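Local atomic coordinates of galactose mutarotase-like protein (Clostridium acetobutylicum, PDB entry 3OS7), a protein that probably binds carbohydrate and interconverts the alpha and beta anomers of aldose sugars, as aldose 1-epimerases do. Residues K48-R54 with A187-I193; N200-S206 with R262-D268; E229-Y233 with H243-F249; N272-E278 with K335-M341. All coordinates share one frame; numbering follows the deposited sequence. Where two conformers were deposited one is given.

Overall arrangement
Contacts 1, 2 and 4 form one patch. Contacts 2 and 4 are closest, centres about 9 Å apart: their strands 263-268 and 273-279 are neighbours, and I266 O lies 2.8 Å from V275 N, a probable hydrogen bond. Contact 1 lies about 11 Å from contact 4 and 13 Å from contact 2 between centres, and F188 packs on both through Y277 and I266. Contact 3 adjoins contact 2 alone, about 12 Å away between centres, where I205 N meets Y233 O at 3.0 Å, a probable hydrogen bond; its nearest atoms stay about 10 Å from contacts 1 and 4. A 1,2-ethanediol near T51 and a tetraethylene glycol bound to R262 probably come from the crystallisation liquor.

Contact 1. Residues K48-R54 with A187-I193; sequences KGVTILR and AFNVPFI
N189 grips segment K48-R54 with both its backbone and its side chain. Its N donates to I52 O at 3.0 Å, while ND2 donates to T51 O at 2.9 Å in a nearly straight bond (168°). T51 O lies in the N189 amide plane, yet the donor stands above the T51 carbonyl plane rather than on a lone pair. With CG anti to its carbonyl carbon (chi1 -72°), the amide turns back over the 51-54 backbone, and OD1 rests against R54 CA. A water donates to both I52 O and N189 O, so I52 O receives two donors.

F192 makes the second grip: T51 N donates to F192 O at 3.0 Å, in the carbonyl plane. The F192 and V50 side chains run alongside each other in the same direction, CD1 of the ring 3.9 Å from V50 CG1.

At the other end R54 N donates to A187 O at 2.8 Å, almost linearly (176°), and R54 CB meets A187 CB at 3.9 Å. The extended arginine then leaves the contact; its NH1 bonds V71 O and its guanidinium forms a cation-pi pair with Y297. Next to N189 in the chain, F188 turns its ring edge to I52 CG2, which lies 3.7 Å from F188 CD1.

Only L53 and F188 form a sound backbone bridge, and the chain loops through a cis peptide before P191. This is a short edge strand, entered through a G1 beta bulge in which G49 and V50 both face D45, tying an antiparallel sheet to the end of strand 178-189 in the mutarotase-type beta-sandwich.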
# COMPACT_ATOMS: atom_id res chain seq x y z
N LYS A 48 6.81 -21.65 -8.42
CA LYS A 48 6.71 -20.90 -9.68
C LYS A 48 7.93 -20.01 -9.90
O LYS A 48 8.09 -19.46 -10.98
CB LYS A 48 5.43 -20.07 -9.71
CG LYS A 48 4.17 -20.90 -9.77
CD LYS A 48 2.97 -19.99 -9.95
CE LYS A 48 1.66 -20.77 -9.95
NZ LYS A 48 0.50 -19.89 -10.34
N GLY A 49 8.76 -19.87 -8.88
CA GLY A 49 9.91 -19.00 -8.95
C GLY A 49 9.56 -17.52 -8.95
O GLY A 49 10.31 -16.70 -9.49
N VAL A 50 8.43 -17.16 -8.34
CA VAL A 50 7.94 -15.78 -8.38
C VAL A 50 8.09 -15.19 -6.99
O VAL A 50 7.72 -15.84 -5.99
CB VAL A 50 6.49 -15.69 -8.84
CG1 VAL A 50 5.94 -14.27 -8.65
CG2 VAL A 50 6.36 -16.14 -10.30
N THR A 51 8.68 -13.99 -6.92
CA THR A 51 8.69 -13.21 -5.69
C THR A 51 8.09 -11.84 -6.00
O THR A 51 8.63 -11.05 -6.77
CB THR A 51 10.08 -13.13 -5.00
OG1 THR A 51 9.98 -12.25 -3.87
CG2 THR A 51 11.16 -12.63 -5.93
N ILE A 52 6.94 -11.58 -5.39
CA ILE A 52 6.12 -10.41 -5.77
C ILE A 52 6.61 -9.08 -5.18
O ILE A 52 6.68 -8.07 -5.87
CB ILE A 52 4.67 -10.61 -5.34
CG1 ILE A 52 4.07 -11.80 -6.09
CG2 ILE A 52 3.85 -9.31 -5.52
CD1 ILE A 52 2.63 -12.13 -5.65
N LEU A 53 6.89 -9.07 -3.89
CA LEU A 53 7.16 -7.83 -3.15
C LEU A 53 8.65 -7.59 -3.00
O LEU A 53 9.43 -8.52 -2.73
CB LEU A 53 6.54 -7.85 -1.74
CG LEU A 53 5.01 -7.94 -1.69
CD1 LEU A 53 4.48 -8.27 -0.29
CD2 LEU A 53 4.37 -6.67 -2.30
N ARG A 54 9.03 -6.32 -3.09
CA ARG A 54 10.43 -5.95 -2.94
C ARG A 54 10.84 -6.14 -1.49
O ARG A 54 10.25 -5.54 -0.60
CB ARG A 54 10.65 -4.51 -3.37
CG ARG A 54 12.14 -4.20 -3.48
CD ARG A 54 12.33 -2.74 -3.44
NE ARG A 54 13.67 -2.35 -3.81
CZ ARG A 54 14.28 -1.25 -3.38
NH1 ARG A 54 13.65 -0.39 -2.57
NH2 ARG A 54 15.50 -0.98 -3.81
N ALA A 187 5.50 -1.92 -2.77
CA ALA A 187 6.74 -2.00 -3.56
C ALA A 187 6.89 -3.37 -4.24
O ALA A 187 7.02 -4.39 -3.55
CB ALA A 187 7.96 -1.72 -2.67
N PHE A 188 6.85 -3.36 -5.57
CA PHE A 188 6.85 -4.57 -6.38
C PHE A 188 8.16 -4.80 -7.12
O PHE A 188 8.71 -3.89 -7.70
CB PHE A 188 5.73 -4.48 -7.42
CG PHE A 188 4.36 -4.56 -6.80
CD1 PHE A 188 3.79 -5.78 -6.54
CD2 PHE A 188 3.68 -3.42 -6.44
CE1 PHE A 188 2.54 -5.86 -5.93
CE2 PHE A 188 2.45 -3.50 -5.84
CZ PHE A 188 1.89 -4.73 -5.59
N ASN A 189 8.58 -6.06 -7.14
CA ASN A 189 9.72 -6.47 -7.92
C ASN A 189 9.38 -6.38 -9.42
O ASN A 189 8.38 -6.93 -9.85
CB ASN A 189 10.12 -7.91 -7.58
CG ASN A 189 10.75 -8.04 -6.22
OD1 ASN A 189 11.60 -7.23 -5.83
ND2 ASN A 189 10.36 -9.08 -5.49
N VAL A 190 10.22 -5.69 -10.19
CA VAL A 190 10.10 -5.66 -11.64
C VAL A 190 11.51 -5.86 -12.23
O VAL A 190 12.28 -4.92 -12.30
CB VAL A 190 9.49 -4.32 -12.14
CG1 VAL A 190 9.32 -4.34 -13.64
CG2 VAL A 190 8.15 -3.98 -11.44
N PRO A 191 11.87 -7.09 -12.64
CA PRO A 191 11.08 -8.28 -12.77
C PRO A 191 10.82 -9.01 -11.44
O PRO A 191 11.54 -8.82 -10.46
CB PRO A 191 11.95 -9.16 -13.68
CG PRO A 191 13.31 -8.86 -13.24
CD PRO A 191 13.29 -7.36 -12.99
N PHE A 192 9.85 -9.91 -11.47
CA PHE A 192 9.46 -10.69 -10.31
C PHE A 192 9.81 -12.18 -10.45
O PHE A 192 9.51 -12.99 -9.58
CB PHE A 192 7.97 -10.49 -10.03
CG PHE A 192 7.07 -10.75 -11.23
CD1 PHE A 192 6.85 -12.03 -11.68
CD2 PHE A 192 6.43 -9.70 -11.88
CE1 PHE A 192 6.01 -12.27 -12.76
CE2 PHE A 192 5.61 -9.95 -12.97
CZ PHE A 192 5.39 -11.23 -13.39
N ILE A 193 10.48 -12.54 -11.55
CA ILE A 193 10.91 -13.91 -11.77
C ILE A 193 12.34 -13.90 -12.30
O ILE A 193 12.75 -12.96 -12.97
CB ILE A 193 9.92 -14.65 -12.71
CG1 ILE A 193 10.25 -16.14 -12.80
CG2 ILE A 193 9.87 -14.00 -14.11
CD1 ILE A 193 9.04 -17.00 -13.12
O HOH W 1 5.90 -7.98 -8.65

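Contact 2. Residues N200-S206 with R262-D268; sequences NCRVKIS and RGACIED
R202 and K204 pair with E267 and C265 in an antiparallel ladder, the strand axes running at 158° and approaching to 4.6 Å. Backbone bonds define the register. R202 and E267 exchange two hydrogen bonds, E267 N reaching R202 O at 2.8 Å, and K204 and C265 exchange two more; V203-I266 and I205-A264 are the intervening non-hydrogen-bonded pairs.

The apolar contacts lie on the face that carries V203, I205, A264 and I266. V203 and I266 lie side by side, CG2 of the valine 4.1 Å from CG1 of the isoleucine, and I205 CG1 packs on A264 CB.

The salt bridge lies on the other face, with K204, C265 and E267. The extended K204 chain passes C265 SG, its CD 3.9 Å from the sulfur, and carries NZ to E267 OE2 at 3.0 Å, on the syn side but 33° out of the carboxylate plane; a weak second bond goes to OE1. E267 OE2 also forms a salt bridge with R274 NE, so two cations would stabilise this buried carboxylate in its charged form.

Hydroxyl bonding closes the ladder: S206 OG accepts a hydrogen bond from G263 N at 2.9 Å and is also hydrogen-bonded to K252 O.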
# COMPACT_ATOMS: atom_id res chain seq x y z
N ASN A 200 10.92 -6.59 -19.74
CA ASN A 200 9.90 -7.55 -20.11
C ASN A 200 8.57 -7.31 -19.41
O ASN A 200 7.59 -7.99 -19.72
CB ASN A 200 10.35 -8.97 -19.82
CG ASN A 200 11.53 -9.36 -20.66
OD1 ASN A 200 11.85 -8.66 -21.60
ND2 ASN A 200 12.20 -10.45 -20.29
N CYS A 201 8.53 -6.38 -18.46
CA CYS A 201 7.34 -6.20 -17.63
C CYS A 201 6.48 -5.04 -18.09
O CYS A 201 6.99 -3.95 -18.33
CB CYS A 201 7.71 -6.00 -16.18
SG CYS A 201 8.40 -7.50 -15.44
N ARG A 202 5.16 -5.28 -18.17
CA ARG A 202 4.19 -4.23 -18.49
C ARG A 202 3.23 -4.06 -17.33
O ARG A 202 2.76 -5.05 -16.77
CB ARG A 202 3.37 -4.60 -19.71
CG ARG A 202 4.17 -4.94 -20.95
CD ARG A 202 4.72 -3.71 -21.56
NE ARG A 202 5.04 -3.90 -22.97
CZ ARG A 202 5.11 -2.92 -23.86
NH1 ARG A 202 4.88 -1.65 -23.48
NH2 ARG A 202 5.38 -3.20 -25.13
N VAL A 203 2.93 -2.81 -16.99
CA VAL A 203 1.99 -2.50 -15.90
C VAL A 203 0.64 -2.00 -16.46
O VAL A 203 0.61 -1.09 -17.27
CB VAL A 203 2.57 -1.49 -14.90
CG1 VAL A 203 1.50 -1.13 -13.85
CG2 VAL A 203 3.79 -2.10 -14.17
N LYS A 204 -0.45 -2.64 -16.03
CA LYS A 204 -1.82 -2.16 -16.32
C LYS A 204 -2.46 -1.71 -15.03
O LYS A 204 -2.17 -2.26 -13.98
CB LYS A 204 -2.67 -3.27 -16.94
CG LYS A 204 -2.12 -3.75 -18.28
CD LYS A 204 -2.77 -5.05 -18.73
CE LYS A 204 -2.28 -5.45 -20.11
NZ LYS A 204 -3.02 -6.61 -20.64
N ILE A 205 -3.27 -0.68 -15.10
CA ILE A 205 -3.94 -0.11 -13.95
C ILE A 205 -5.32 0.36 -14.40
O ILE A 205 -5.43 1.00 -15.44
CB ILE A 205 -3.21 1.13 -13.36
CG1 ILE A 205 -1.75 0.83 -13.04
CG2 ILE A 205 -3.94 1.63 -12.08
CD1 ILE A 205 -0.93 2.11 -12.68
N SER A 206 -6.35 0.12 -13.58
CA SER A 206 -7.73 0.48 -13.96
C SER A 206 -8.00 1.96 -13.68
O SER A 206 -8.78 2.31 -12.81
CB SER A 206 -8.73 -0.44 -13.24
OG SER A 206 -8.62 -0.35 -11.83
N ARG A 262 -10.90 -4.09 -10.25
CA ARG A 262 -10.25 -2.83 -9.93
C ARG A 262 -8.86 -3.15 -9.38
O ARG A 262 -8.70 -4.03 -8.55
CB ARG A 262 -11.07 -2.03 -8.92
CG ARG A 262 -10.41 -0.70 -8.47
CD ARG A 262 -11.18 0.04 -7.37
NE ARG A 262 -12.45 0.48 -7.93
CZ ARG A 262 -13.07 1.62 -7.72
NH1 ARG A 262 -12.59 2.55 -6.93
NH2 ARG A 262 -14.21 1.85 -8.35
N GLY A 263 -7.87 -2.44 -9.91
CA GLY A 263 -6.51 -2.60 -9.42
C GLY A 263 -5.49 -2.57 -10.52
O GLY A 263 -5.68 -1.89 -11.53
N ALA A 264 -4.41 -3.29 -10.30
CA ALA A 264 -3.28 -3.29 -11.19
C ALA A 264 -2.80 -4.68 -11.46
O ALA A 264 -3.10 -5.63 -10.73
CB ALA A 264 -2.11 -2.40 -10.60
N CYS A 265 -2.02 -4.81 -12.53
CA CYS A 265 -1.27 -6.01 -12.74
C CYS A 265 0.03 -5.74 -13.43
O CYS A 265 0.20 -4.69 -14.06
CB CYS A 265 -2.08 -7.07 -13.49
SG CYS A 265 -2.35 -6.76 -15.24
N ILE A 266 0.96 -6.67 -13.25
CA ILE A 266 2.29 -6.62 -13.85
C ILE A 266 2.43 -7.91 -14.65
O ILE A 266 2.36 -9.00 -14.08
CB ILE A 266 3.42 -6.53 -12.82
CG1 ILE A 266 3.16 -5.41 -11.81
CG2 ILE A 266 4.79 -6.36 -13.53
CD1 ILE A 266 4.21 -5.37 -10.63
N GLU A 267 2.57 -7.77 -15.97
CA GLU A 267 2.60 -8.89 -16.91
C GLU A 267 4.02 -9.05 -17.43
O GLU A 267 4.63 -8.08 -17.89
CB GLU A 267 1.67 -8.65 -18.10
CG GLU A 267 0.17 -8.76 -17.74
CD GLU A 267 -0.76 -8.55 -18.90
OE1 GLU A 267 -0.29 -8.31 -20.03
OE2 GLU A 267 -1.98 -8.64 -18.67
N ASP A 268 4.51 -10.28 -17.36
CA ASP A 268 5.75 -10.70 -18.02
C ASP A 268 5.39 -11.80 -19.02
O ASP A 268 5.36 -13.00 -18.71
CB ASP A 268 6.76 -11.19 -16.98
CG ASP A 268 8.12 -11.42 -17.56
OD1 ASP A 268 8.20 -11.61 -18.81
OD2 ASP A 268 9.10 -11.41 -16.78

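Contact 3. Residues E229-Y233 with H243-F249; sequences EQKEY and HPIESLF
A histidine-carboxylate hydrogen bond between H243 and E229 closes one side of a loop that folds over strand 246-256. H243 NE2 donates to E229 OE2 at 2.9 Å, essentially straight at 179°. The two groups approach from opposite directions with their planes 9° apart, and the donor uses the syn lone pair of OE2. E229 reaches across with CG anti to the backbone N (chi1 -177°) and the chain extended beyond it. At the other nitrogen of the ring, ND1 donates to P244 O at 3.0 Å, so both imidazole nitrogens are engaged and the rotation of the ring is fixed.

Deeper in the contact the side chains meet mainly through apolar packing. Y233 CE2 lies 3.7 Å from F249 CZ; the ring centroids are 5.5 Å apart with the planes steeply inclined. Q230 sends CG to the edge of the F249 ring, 4.1 Å from CZ, while its OE1 is held by T227 N. From Y233 OH the I245 CG2 methyl is 3.8 Å away. A water in the plane of the tyrosine ring joins the same hydroxyl, at 2.8 Å, to S247 OG, a polar link beside the aromatic pair.

Residues 229-233 have helical backbone angles, with E232 N bonded to E229 O and Y233 N to Q230 O. Y233 and F249 also pack on I205 and I207, respectively, of strand 201-213. The result is a loop turn with helical angles, docked by aromatic side chains on an antiparallel beta-sheet of the mutarotase-type fold.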
# COMPACT_ATOMS: atom_id res chain seq x y z
N GLU A 229 1.02 7.97 -23.29
CA GLU A 229 1.38 6.71 -22.70
C GLU A 229 0.40 6.24 -21.61
O GLU A 229 0.30 5.04 -21.34
CB GLU A 229 2.76 6.86 -22.11
CG GLU A 229 3.29 5.61 -21.53
CD GLU A 229 4.66 5.82 -20.91
OE1 GLU A 229 4.76 6.59 -19.92
OE2 GLU A 229 5.62 5.21 -21.42
N GLN A 230 -0.29 7.18 -20.98
CA GLN A 230 -1.25 6.83 -19.91
C GLN A 230 -2.33 5.89 -20.43
O GLN A 230 -2.85 5.05 -19.69
CB GLN A 230 -1.89 8.10 -19.30
CG GLN A 230 -0.90 9.10 -18.74
CD GLN A 230 -1.49 10.45 -18.40
OE1 GLN A 230 -2.65 10.73 -18.66
NE2 GLN A 230 -0.66 11.31 -17.83
N LYS A 231 -2.67 6.01 -21.71
CA LYS A 231 -3.69 5.16 -22.30
C LYS A 231 -3.33 3.70 -22.25
O LYS A 231 -4.22 2.85 -22.19
CB LYS A 231 -3.96 5.58 -23.74
CG LYS A 231 -4.54 6.98 -23.82
CD LYS A 231 -5.08 7.29 -25.24
CE LYS A 231 -5.41 8.77 -25.40
NZ LYS A 231 -5.83 9.17 -26.78
N GLU A 232 -2.03 3.41 -22.23
CA GLU A 232 -1.56 2.02 -22.23
C GLU A 232 -1.84 1.30 -20.91
O GLU A 232 -1.87 0.07 -20.87
CB GLU A 232 -0.06 1.97 -22.50
CG GLU A 232 0.43 2.55 -23.87
CD GLU A 232 2.00 2.74 -23.90
OE1 GLU A 232 2.76 1.88 -23.37
OE2 GLU A 232 2.47 3.77 -24.44
N TYR A 233 -2.04 2.05 -19.84
CA TYR A 233 -2.44 1.39 -18.60
C TYR A 233 -3.73 0.57 -18.75
O TYR A 233 -3.92 -0.38 -18.02
CB TYR A 233 -2.57 2.37 -17.43
CG TYR A 233 -1.28 2.95 -16.92
CD1 TYR A 233 -0.30 2.14 -16.35
CD2 TYR A 233 -1.06 4.32 -16.95
CE1 TYR A 233 0.86 2.68 -15.86
CE2 TYR A 233 0.12 4.87 -16.47
CZ TYR A 233 1.06 4.04 -15.92
OH TYR A 233 2.24 4.55 -15.42
N HIS A 243 11.46 4.73 -18.16
CA HIS A 243 11.76 6.11 -17.79
C HIS A 243 11.12 6.45 -16.45
O HIS A 243 10.31 5.68 -15.98
CB HIS A 243 11.24 7.06 -18.89
CG HIS A 243 9.78 6.91 -19.16
ND1 HIS A 243 8.81 7.52 -18.39
CD2 HIS A 243 9.11 6.19 -20.09
CE1 HIS A 243 7.62 7.18 -18.83
NE2 HIS A 243 7.77 6.37 -19.87
N PRO A 244 11.46 7.61 -15.86
CA PRO A 244 10.86 7.96 -14.57
C PRO A 244 9.35 8.19 -14.71
O PRO A 244 8.88 8.80 -15.67
CB PRO A 244 11.56 9.26 -14.18
CG PRO A 244 12.90 9.15 -14.84
CD PRO A 244 12.59 8.51 -16.18
N ILE A 245 8.62 7.68 -13.73
CA ILE A 245 7.16 7.77 -13.67
C ILE A 245 6.82 8.20 -12.26
O ILE A 245 7.34 7.63 -11.31
CB ILE A 245 6.48 6.40 -13.95
CG1 ILE A 245 6.67 6.03 -15.42
CG2 ILE A 245 4.95 6.48 -13.59
CD1 ILE A 245 6.32 4.57 -15.80
N GLU A 246 5.97 9.22 -12.15
CA GLU A 246 5.41 9.64 -10.85
C GLU A 246 4.07 10.27 -11.17
O GLU A 246 4.02 11.42 -11.63
CB GLU A 246 6.33 10.61 -10.09
CG GLU A 246 5.82 10.95 -8.70
CD GLU A 246 6.73 11.91 -7.90
OE1 GLU A 246 7.88 12.17 -8.32
OE2 GLU A 246 6.26 12.39 -6.84
N SER A 247 2.99 9.51 -10.98
CA SER A 247 1.68 9.96 -11.47
C SER A 247 0.57 9.65 -10.49
O SER A 247 0.58 8.63 -9.82
CB SER A 247 1.37 9.25 -12.77
OG SER A 247 2.28 9.60 -13.80
N LEU A 248 -0.46 10.51 -10.50
CA LEU A 248 -1.65 10.32 -9.67
C LEU A 248 -2.88 10.08 -10.56
O LEU A 248 -3.18 10.92 -11.43
CB LEU A 248 -1.87 11.56 -8.82
CG LEU A 248 -3.15 11.64 -8.02
CD1 LEU A 248 -3.28 10.51 -6.98
CD2 LEU A 248 -3.26 13.05 -7.37
N PHE A 249 -3.58 8.98 -10.32
CA PHE A 249 -4.83 8.67 -11.03
C PHE A 249 -5.97 8.44 -10.07
O PHE A 249 -5.76 7.96 -8.96
CB PHE A 249 -4.64 7.39 -11.85
CG PHE A 249 -3.61 7.51 -12.94
CD1 PHE A 249 -3.91 8.17 -14.15
CD2 PHE A 249 -2.35 7.01 -12.76
CE1 PHE A 249 -2.96 8.28 -15.16
CE2 PHE A 249 -1.40 7.11 -13.75
CZ PHE A 249 -1.70 7.76 -14.96
O HOH W 2 2.24 7.36 -15.82

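Contact 4. Residues N272-E278 with K335-M341; sequences NTRVVYE and KLYIENM
Y337 holds its CG between the backbone N and the carbonyl carbon (chi1 48°), which leans the ring over V276: the valine CB sits 3.8 Å from the ring centroid, 19° off the normal, a CH-pi contact. The ring is fixed at its far end too, where OH donates to E278 OE1 at 2.8 Å from above the carboxylate plane. With a similar first torsion (63°) and a chain extended beyond CG, E339 reaches back across the ladder and sets OE2 2.8 Å from R274 NH1, a salt bridge made on the anti side, with guanidinium and carboxylate nearly perpendicular. M341, a selenomethionine, lays CG over one face of that guanidinium, and a water links R274 NH2 to the C-terminal carboxylate.

N272 pins the chain end: its ND2 donates to M341 O at 2.8 Å, while its own O accepts M341 N at 3.0 Å. On the other face of the ladder, the T273 and I338 CG2 methyls are pressed to 3.3 Å, tighter than usual, and L336 CD2 meets Y277 CD1 at 3.4 Å.

Paired backbone bonds at R274-E339, V276-Y337 and E278-K335 make this an antiparallel ladder. N272 and T273 form a G1 bulge facing D268. V275 and Y277 are backbone-bonded to I266 and A264, respectively, on the other edge, so strand 273-279 lies between strands 263-268 and 329-340; the latter also pairs with strand 163-172, through the L336-L164 backbone bonding.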
# COMPACT_ATOMS: atom_id res chain seq x y z
N ASN A 272 5.02 -15.92 -19.37
CA ASN A 272 3.59 -16.24 -19.33
C ASN A 272 2.95 -16.13 -17.93
O ASN A 272 2.06 -16.91 -17.58
CB ASN A 272 3.27 -17.64 -19.89
CG ASN A 272 1.82 -17.73 -20.39
OD1 ASN A 272 1.43 -16.96 -21.25
ND2 ASN A 272 1.03 -18.63 -19.80
N THR A 273 3.40 -15.14 -17.17
CA THR A 273 2.95 -14.93 -15.80
C THR A 273 2.53 -13.48 -15.55
O THR A 273 3.20 -12.55 -15.98
CB THR A 273 4.10 -15.28 -14.82
OG1 THR A 273 4.61 -16.57 -15.15
CG2 THR A 273 3.63 -15.27 -13.35
N ARG A 274 1.45 -13.31 -14.78
CA ARG A 274 0.91 -12.01 -14.40
C ARG A 274 0.84 -11.95 -12.87
O ARG A 274 0.35 -12.90 -12.25
CB ARG A 274 -0.50 -11.85 -14.97
CG ARG A 274 -1.15 -10.58 -14.60
CD ARG A 274 -2.57 -10.49 -15.06
NE ARG A 274 -2.65 -10.50 -16.51
CZ ARG A 274 -3.13 -11.48 -17.26
NH1 ARG A 274 -3.59 -12.58 -16.70
NH2 ARG A 274 -3.12 -11.35 -18.59
N VAL A 275 1.33 -10.86 -12.28
CA VAL A 275 1.11 -10.56 -10.87
C VAL A 275 -0.08 -9.62 -10.78
O VAL A 275 -0.15 -8.63 -11.50
CB VAL A 275 2.34 -9.92 -10.20
CG1 VAL A 275 1.98 -9.35 -8.83
CG2 VAL A 275 3.49 -10.97 -10.09
N VAL A 276 -1.06 -9.98 -9.95
CA VAL A 276 -2.30 -9.21 -9.85
C VAL A 276 -2.43 -8.58 -8.46
O VAL A 276 -2.26 -9.26 -7.44
CB VAL A 276 -3.54 -10.09 -10.12
CG1 VAL A 276 -4.81 -9.25 -10.04
CG2 VAL A 276 -3.45 -10.80 -11.48
N TYR A 277 -2.77 -7.29 -8.45
CA TYR A 277 -3.00 -6.52 -7.23
C TYR A 277 -4.41 -5.95 -7.32
O TYR A 277 -4.65 -4.90 -7.90
CB TYR A 277 -1.96 -5.40 -7.15
CG TYR A 277 -1.88 -4.58 -5.87
CD1 TYR A 277 -2.43 -5.01 -4.67
CD2 TYR A 277 -1.20 -3.35 -5.87
CE1 TYR A 277 -2.27 -4.26 -3.50
CE2 TYR A 277 -1.07 -2.60 -4.72
CZ TYR A 277 -1.61 -3.04 -3.55
OH TYR A 277 -1.45 -2.30 -2.39
N GLU A 278 -5.36 -6.69 -6.76
CA GLU A 278 -6.78 -6.34 -6.80
C GLU A 278 -7.14 -5.50 -5.57
O GLU A 278 -6.76 -5.82 -4.45
CB GLU A 278 -7.62 -7.62 -6.88
CG GLU A 278 -9.09 -7.40 -7.08
CD GLU A 278 -9.87 -8.69 -7.45
OE1 GLU A 278 -9.29 -9.81 -7.50
OE2 GLU A 278 -11.08 -8.55 -7.71
N LYS A 335 -6.00 -7.89 -2.69
CA LYS A 335 -5.55 -9.24 -2.91
C LYS A 335 -4.34 -9.22 -3.82
O LYS A 335 -4.28 -8.44 -4.75
CB LYS A 335 -6.67 -10.08 -3.53
CG LYS A 335 -7.84 -10.28 -2.62
CD LYS A 335 -8.97 -11.04 -3.32
CE LYS A 335 -10.20 -11.13 -2.43
NZ LYS A 335 -11.31 -11.89 -3.09
N LEU A 336 -3.37 -10.08 -3.52
CA LEU A 336 -2.20 -10.23 -4.37
C LEU A 336 -2.09 -11.71 -4.73
O LEU A 336 -2.11 -12.57 -3.86
CB LEU A 336 -0.95 -9.80 -3.60
CG LEU A 336 -0.69 -8.32 -3.47
CD1 LEU A 336 0.48 -8.10 -2.47
CD2 LEU A 336 -0.34 -7.73 -4.83
N TYR A 337 -1.95 -12.00 -6.02
CA TYR A 337 -1.85 -13.38 -6.50
C TYR A 337 -1.14 -13.43 -7.84
O TYR A 337 -0.94 -12.40 -8.50
CB TYR A 337 -3.23 -14.05 -6.62
CG TYR A 337 -4.33 -13.26 -7.32
CD1 TYR A 337 -5.08 -12.33 -6.63
CD2 TYR A 337 -4.67 -13.52 -8.67
CE1 TYR A 337 -6.11 -11.63 -7.26
CE2 TYR A 337 -5.69 -12.84 -9.28
CZ TYR A 337 -6.41 -11.88 -8.58
OH TYR A 337 -7.45 -11.17 -9.15
N ILE A 338 -0.79 -14.64 -8.24
CA ILE A 338 -0.09 -14.89 -9.49
C ILE A 338 -1.00 -15.73 -10.37
O ILE A 338 -1.70 -16.63 -9.89
CB ILE A 338 1.22 -15.70 -9.22
CG1 ILE A 338 2.09 -14.99 -8.19
CG2 ILE A 338 2.00 -15.96 -10.54
CD1 ILE A 338 3.11 -15.92 -7.48
N GLU A 339 -1.00 -15.45 -11.67
CA GLU A 339 -1.79 -16.29 -12.58
C GLU A 339 -1.08 -16.45 -13.91
O GLU A 339 -0.18 -15.66 -14.26
CB GLU A 339 -3.23 -15.76 -12.72
CG GLU A 339 -3.32 -14.41 -13.32
CD GLU A 339 -4.73 -13.82 -13.40
OE1 GLU A 339 -5.63 -14.18 -12.62
OE2 GLU A 339 -4.90 -12.94 -14.27
N ASN A 340 -1.47 -17.50 -14.63
CA ASN A 340 -0.95 -17.75 -15.98
C ASN A 340 -1.59 -16.79 -16.93
O ASN A 340 -2.72 -16.42 -16.73
CB ASN A 340 -1.28 -19.18 -16.43
CG ASN A 340 -0.59 -20.22 -15.61
OD1 ASN A 340 0.45 -19.96 -15.00
ND2 ASN A 340 -1.17 -21.42 -15.56
N MSE A 341 -0.86 -16.38 -17.95
CA MSE A 341 -1.43 -15.54 -19.00
C MSE A 341 -1.91 -16.42 -20.15
O MSE A 341 -1.53 -17.59 -20.26
OXT MSE A 341 -2.66 -15.97 -21.01
CB MSE A 341 -0.40 -14.54 -19.51
CG MSE A 341 0.06 -13.57 -18.44
SE MSE A 341 1.42 -12.34 -18.98
CE MSE A 341 0.67 -11.68 -20.67
O HOH W 3 -4.51 -13.75 -19.92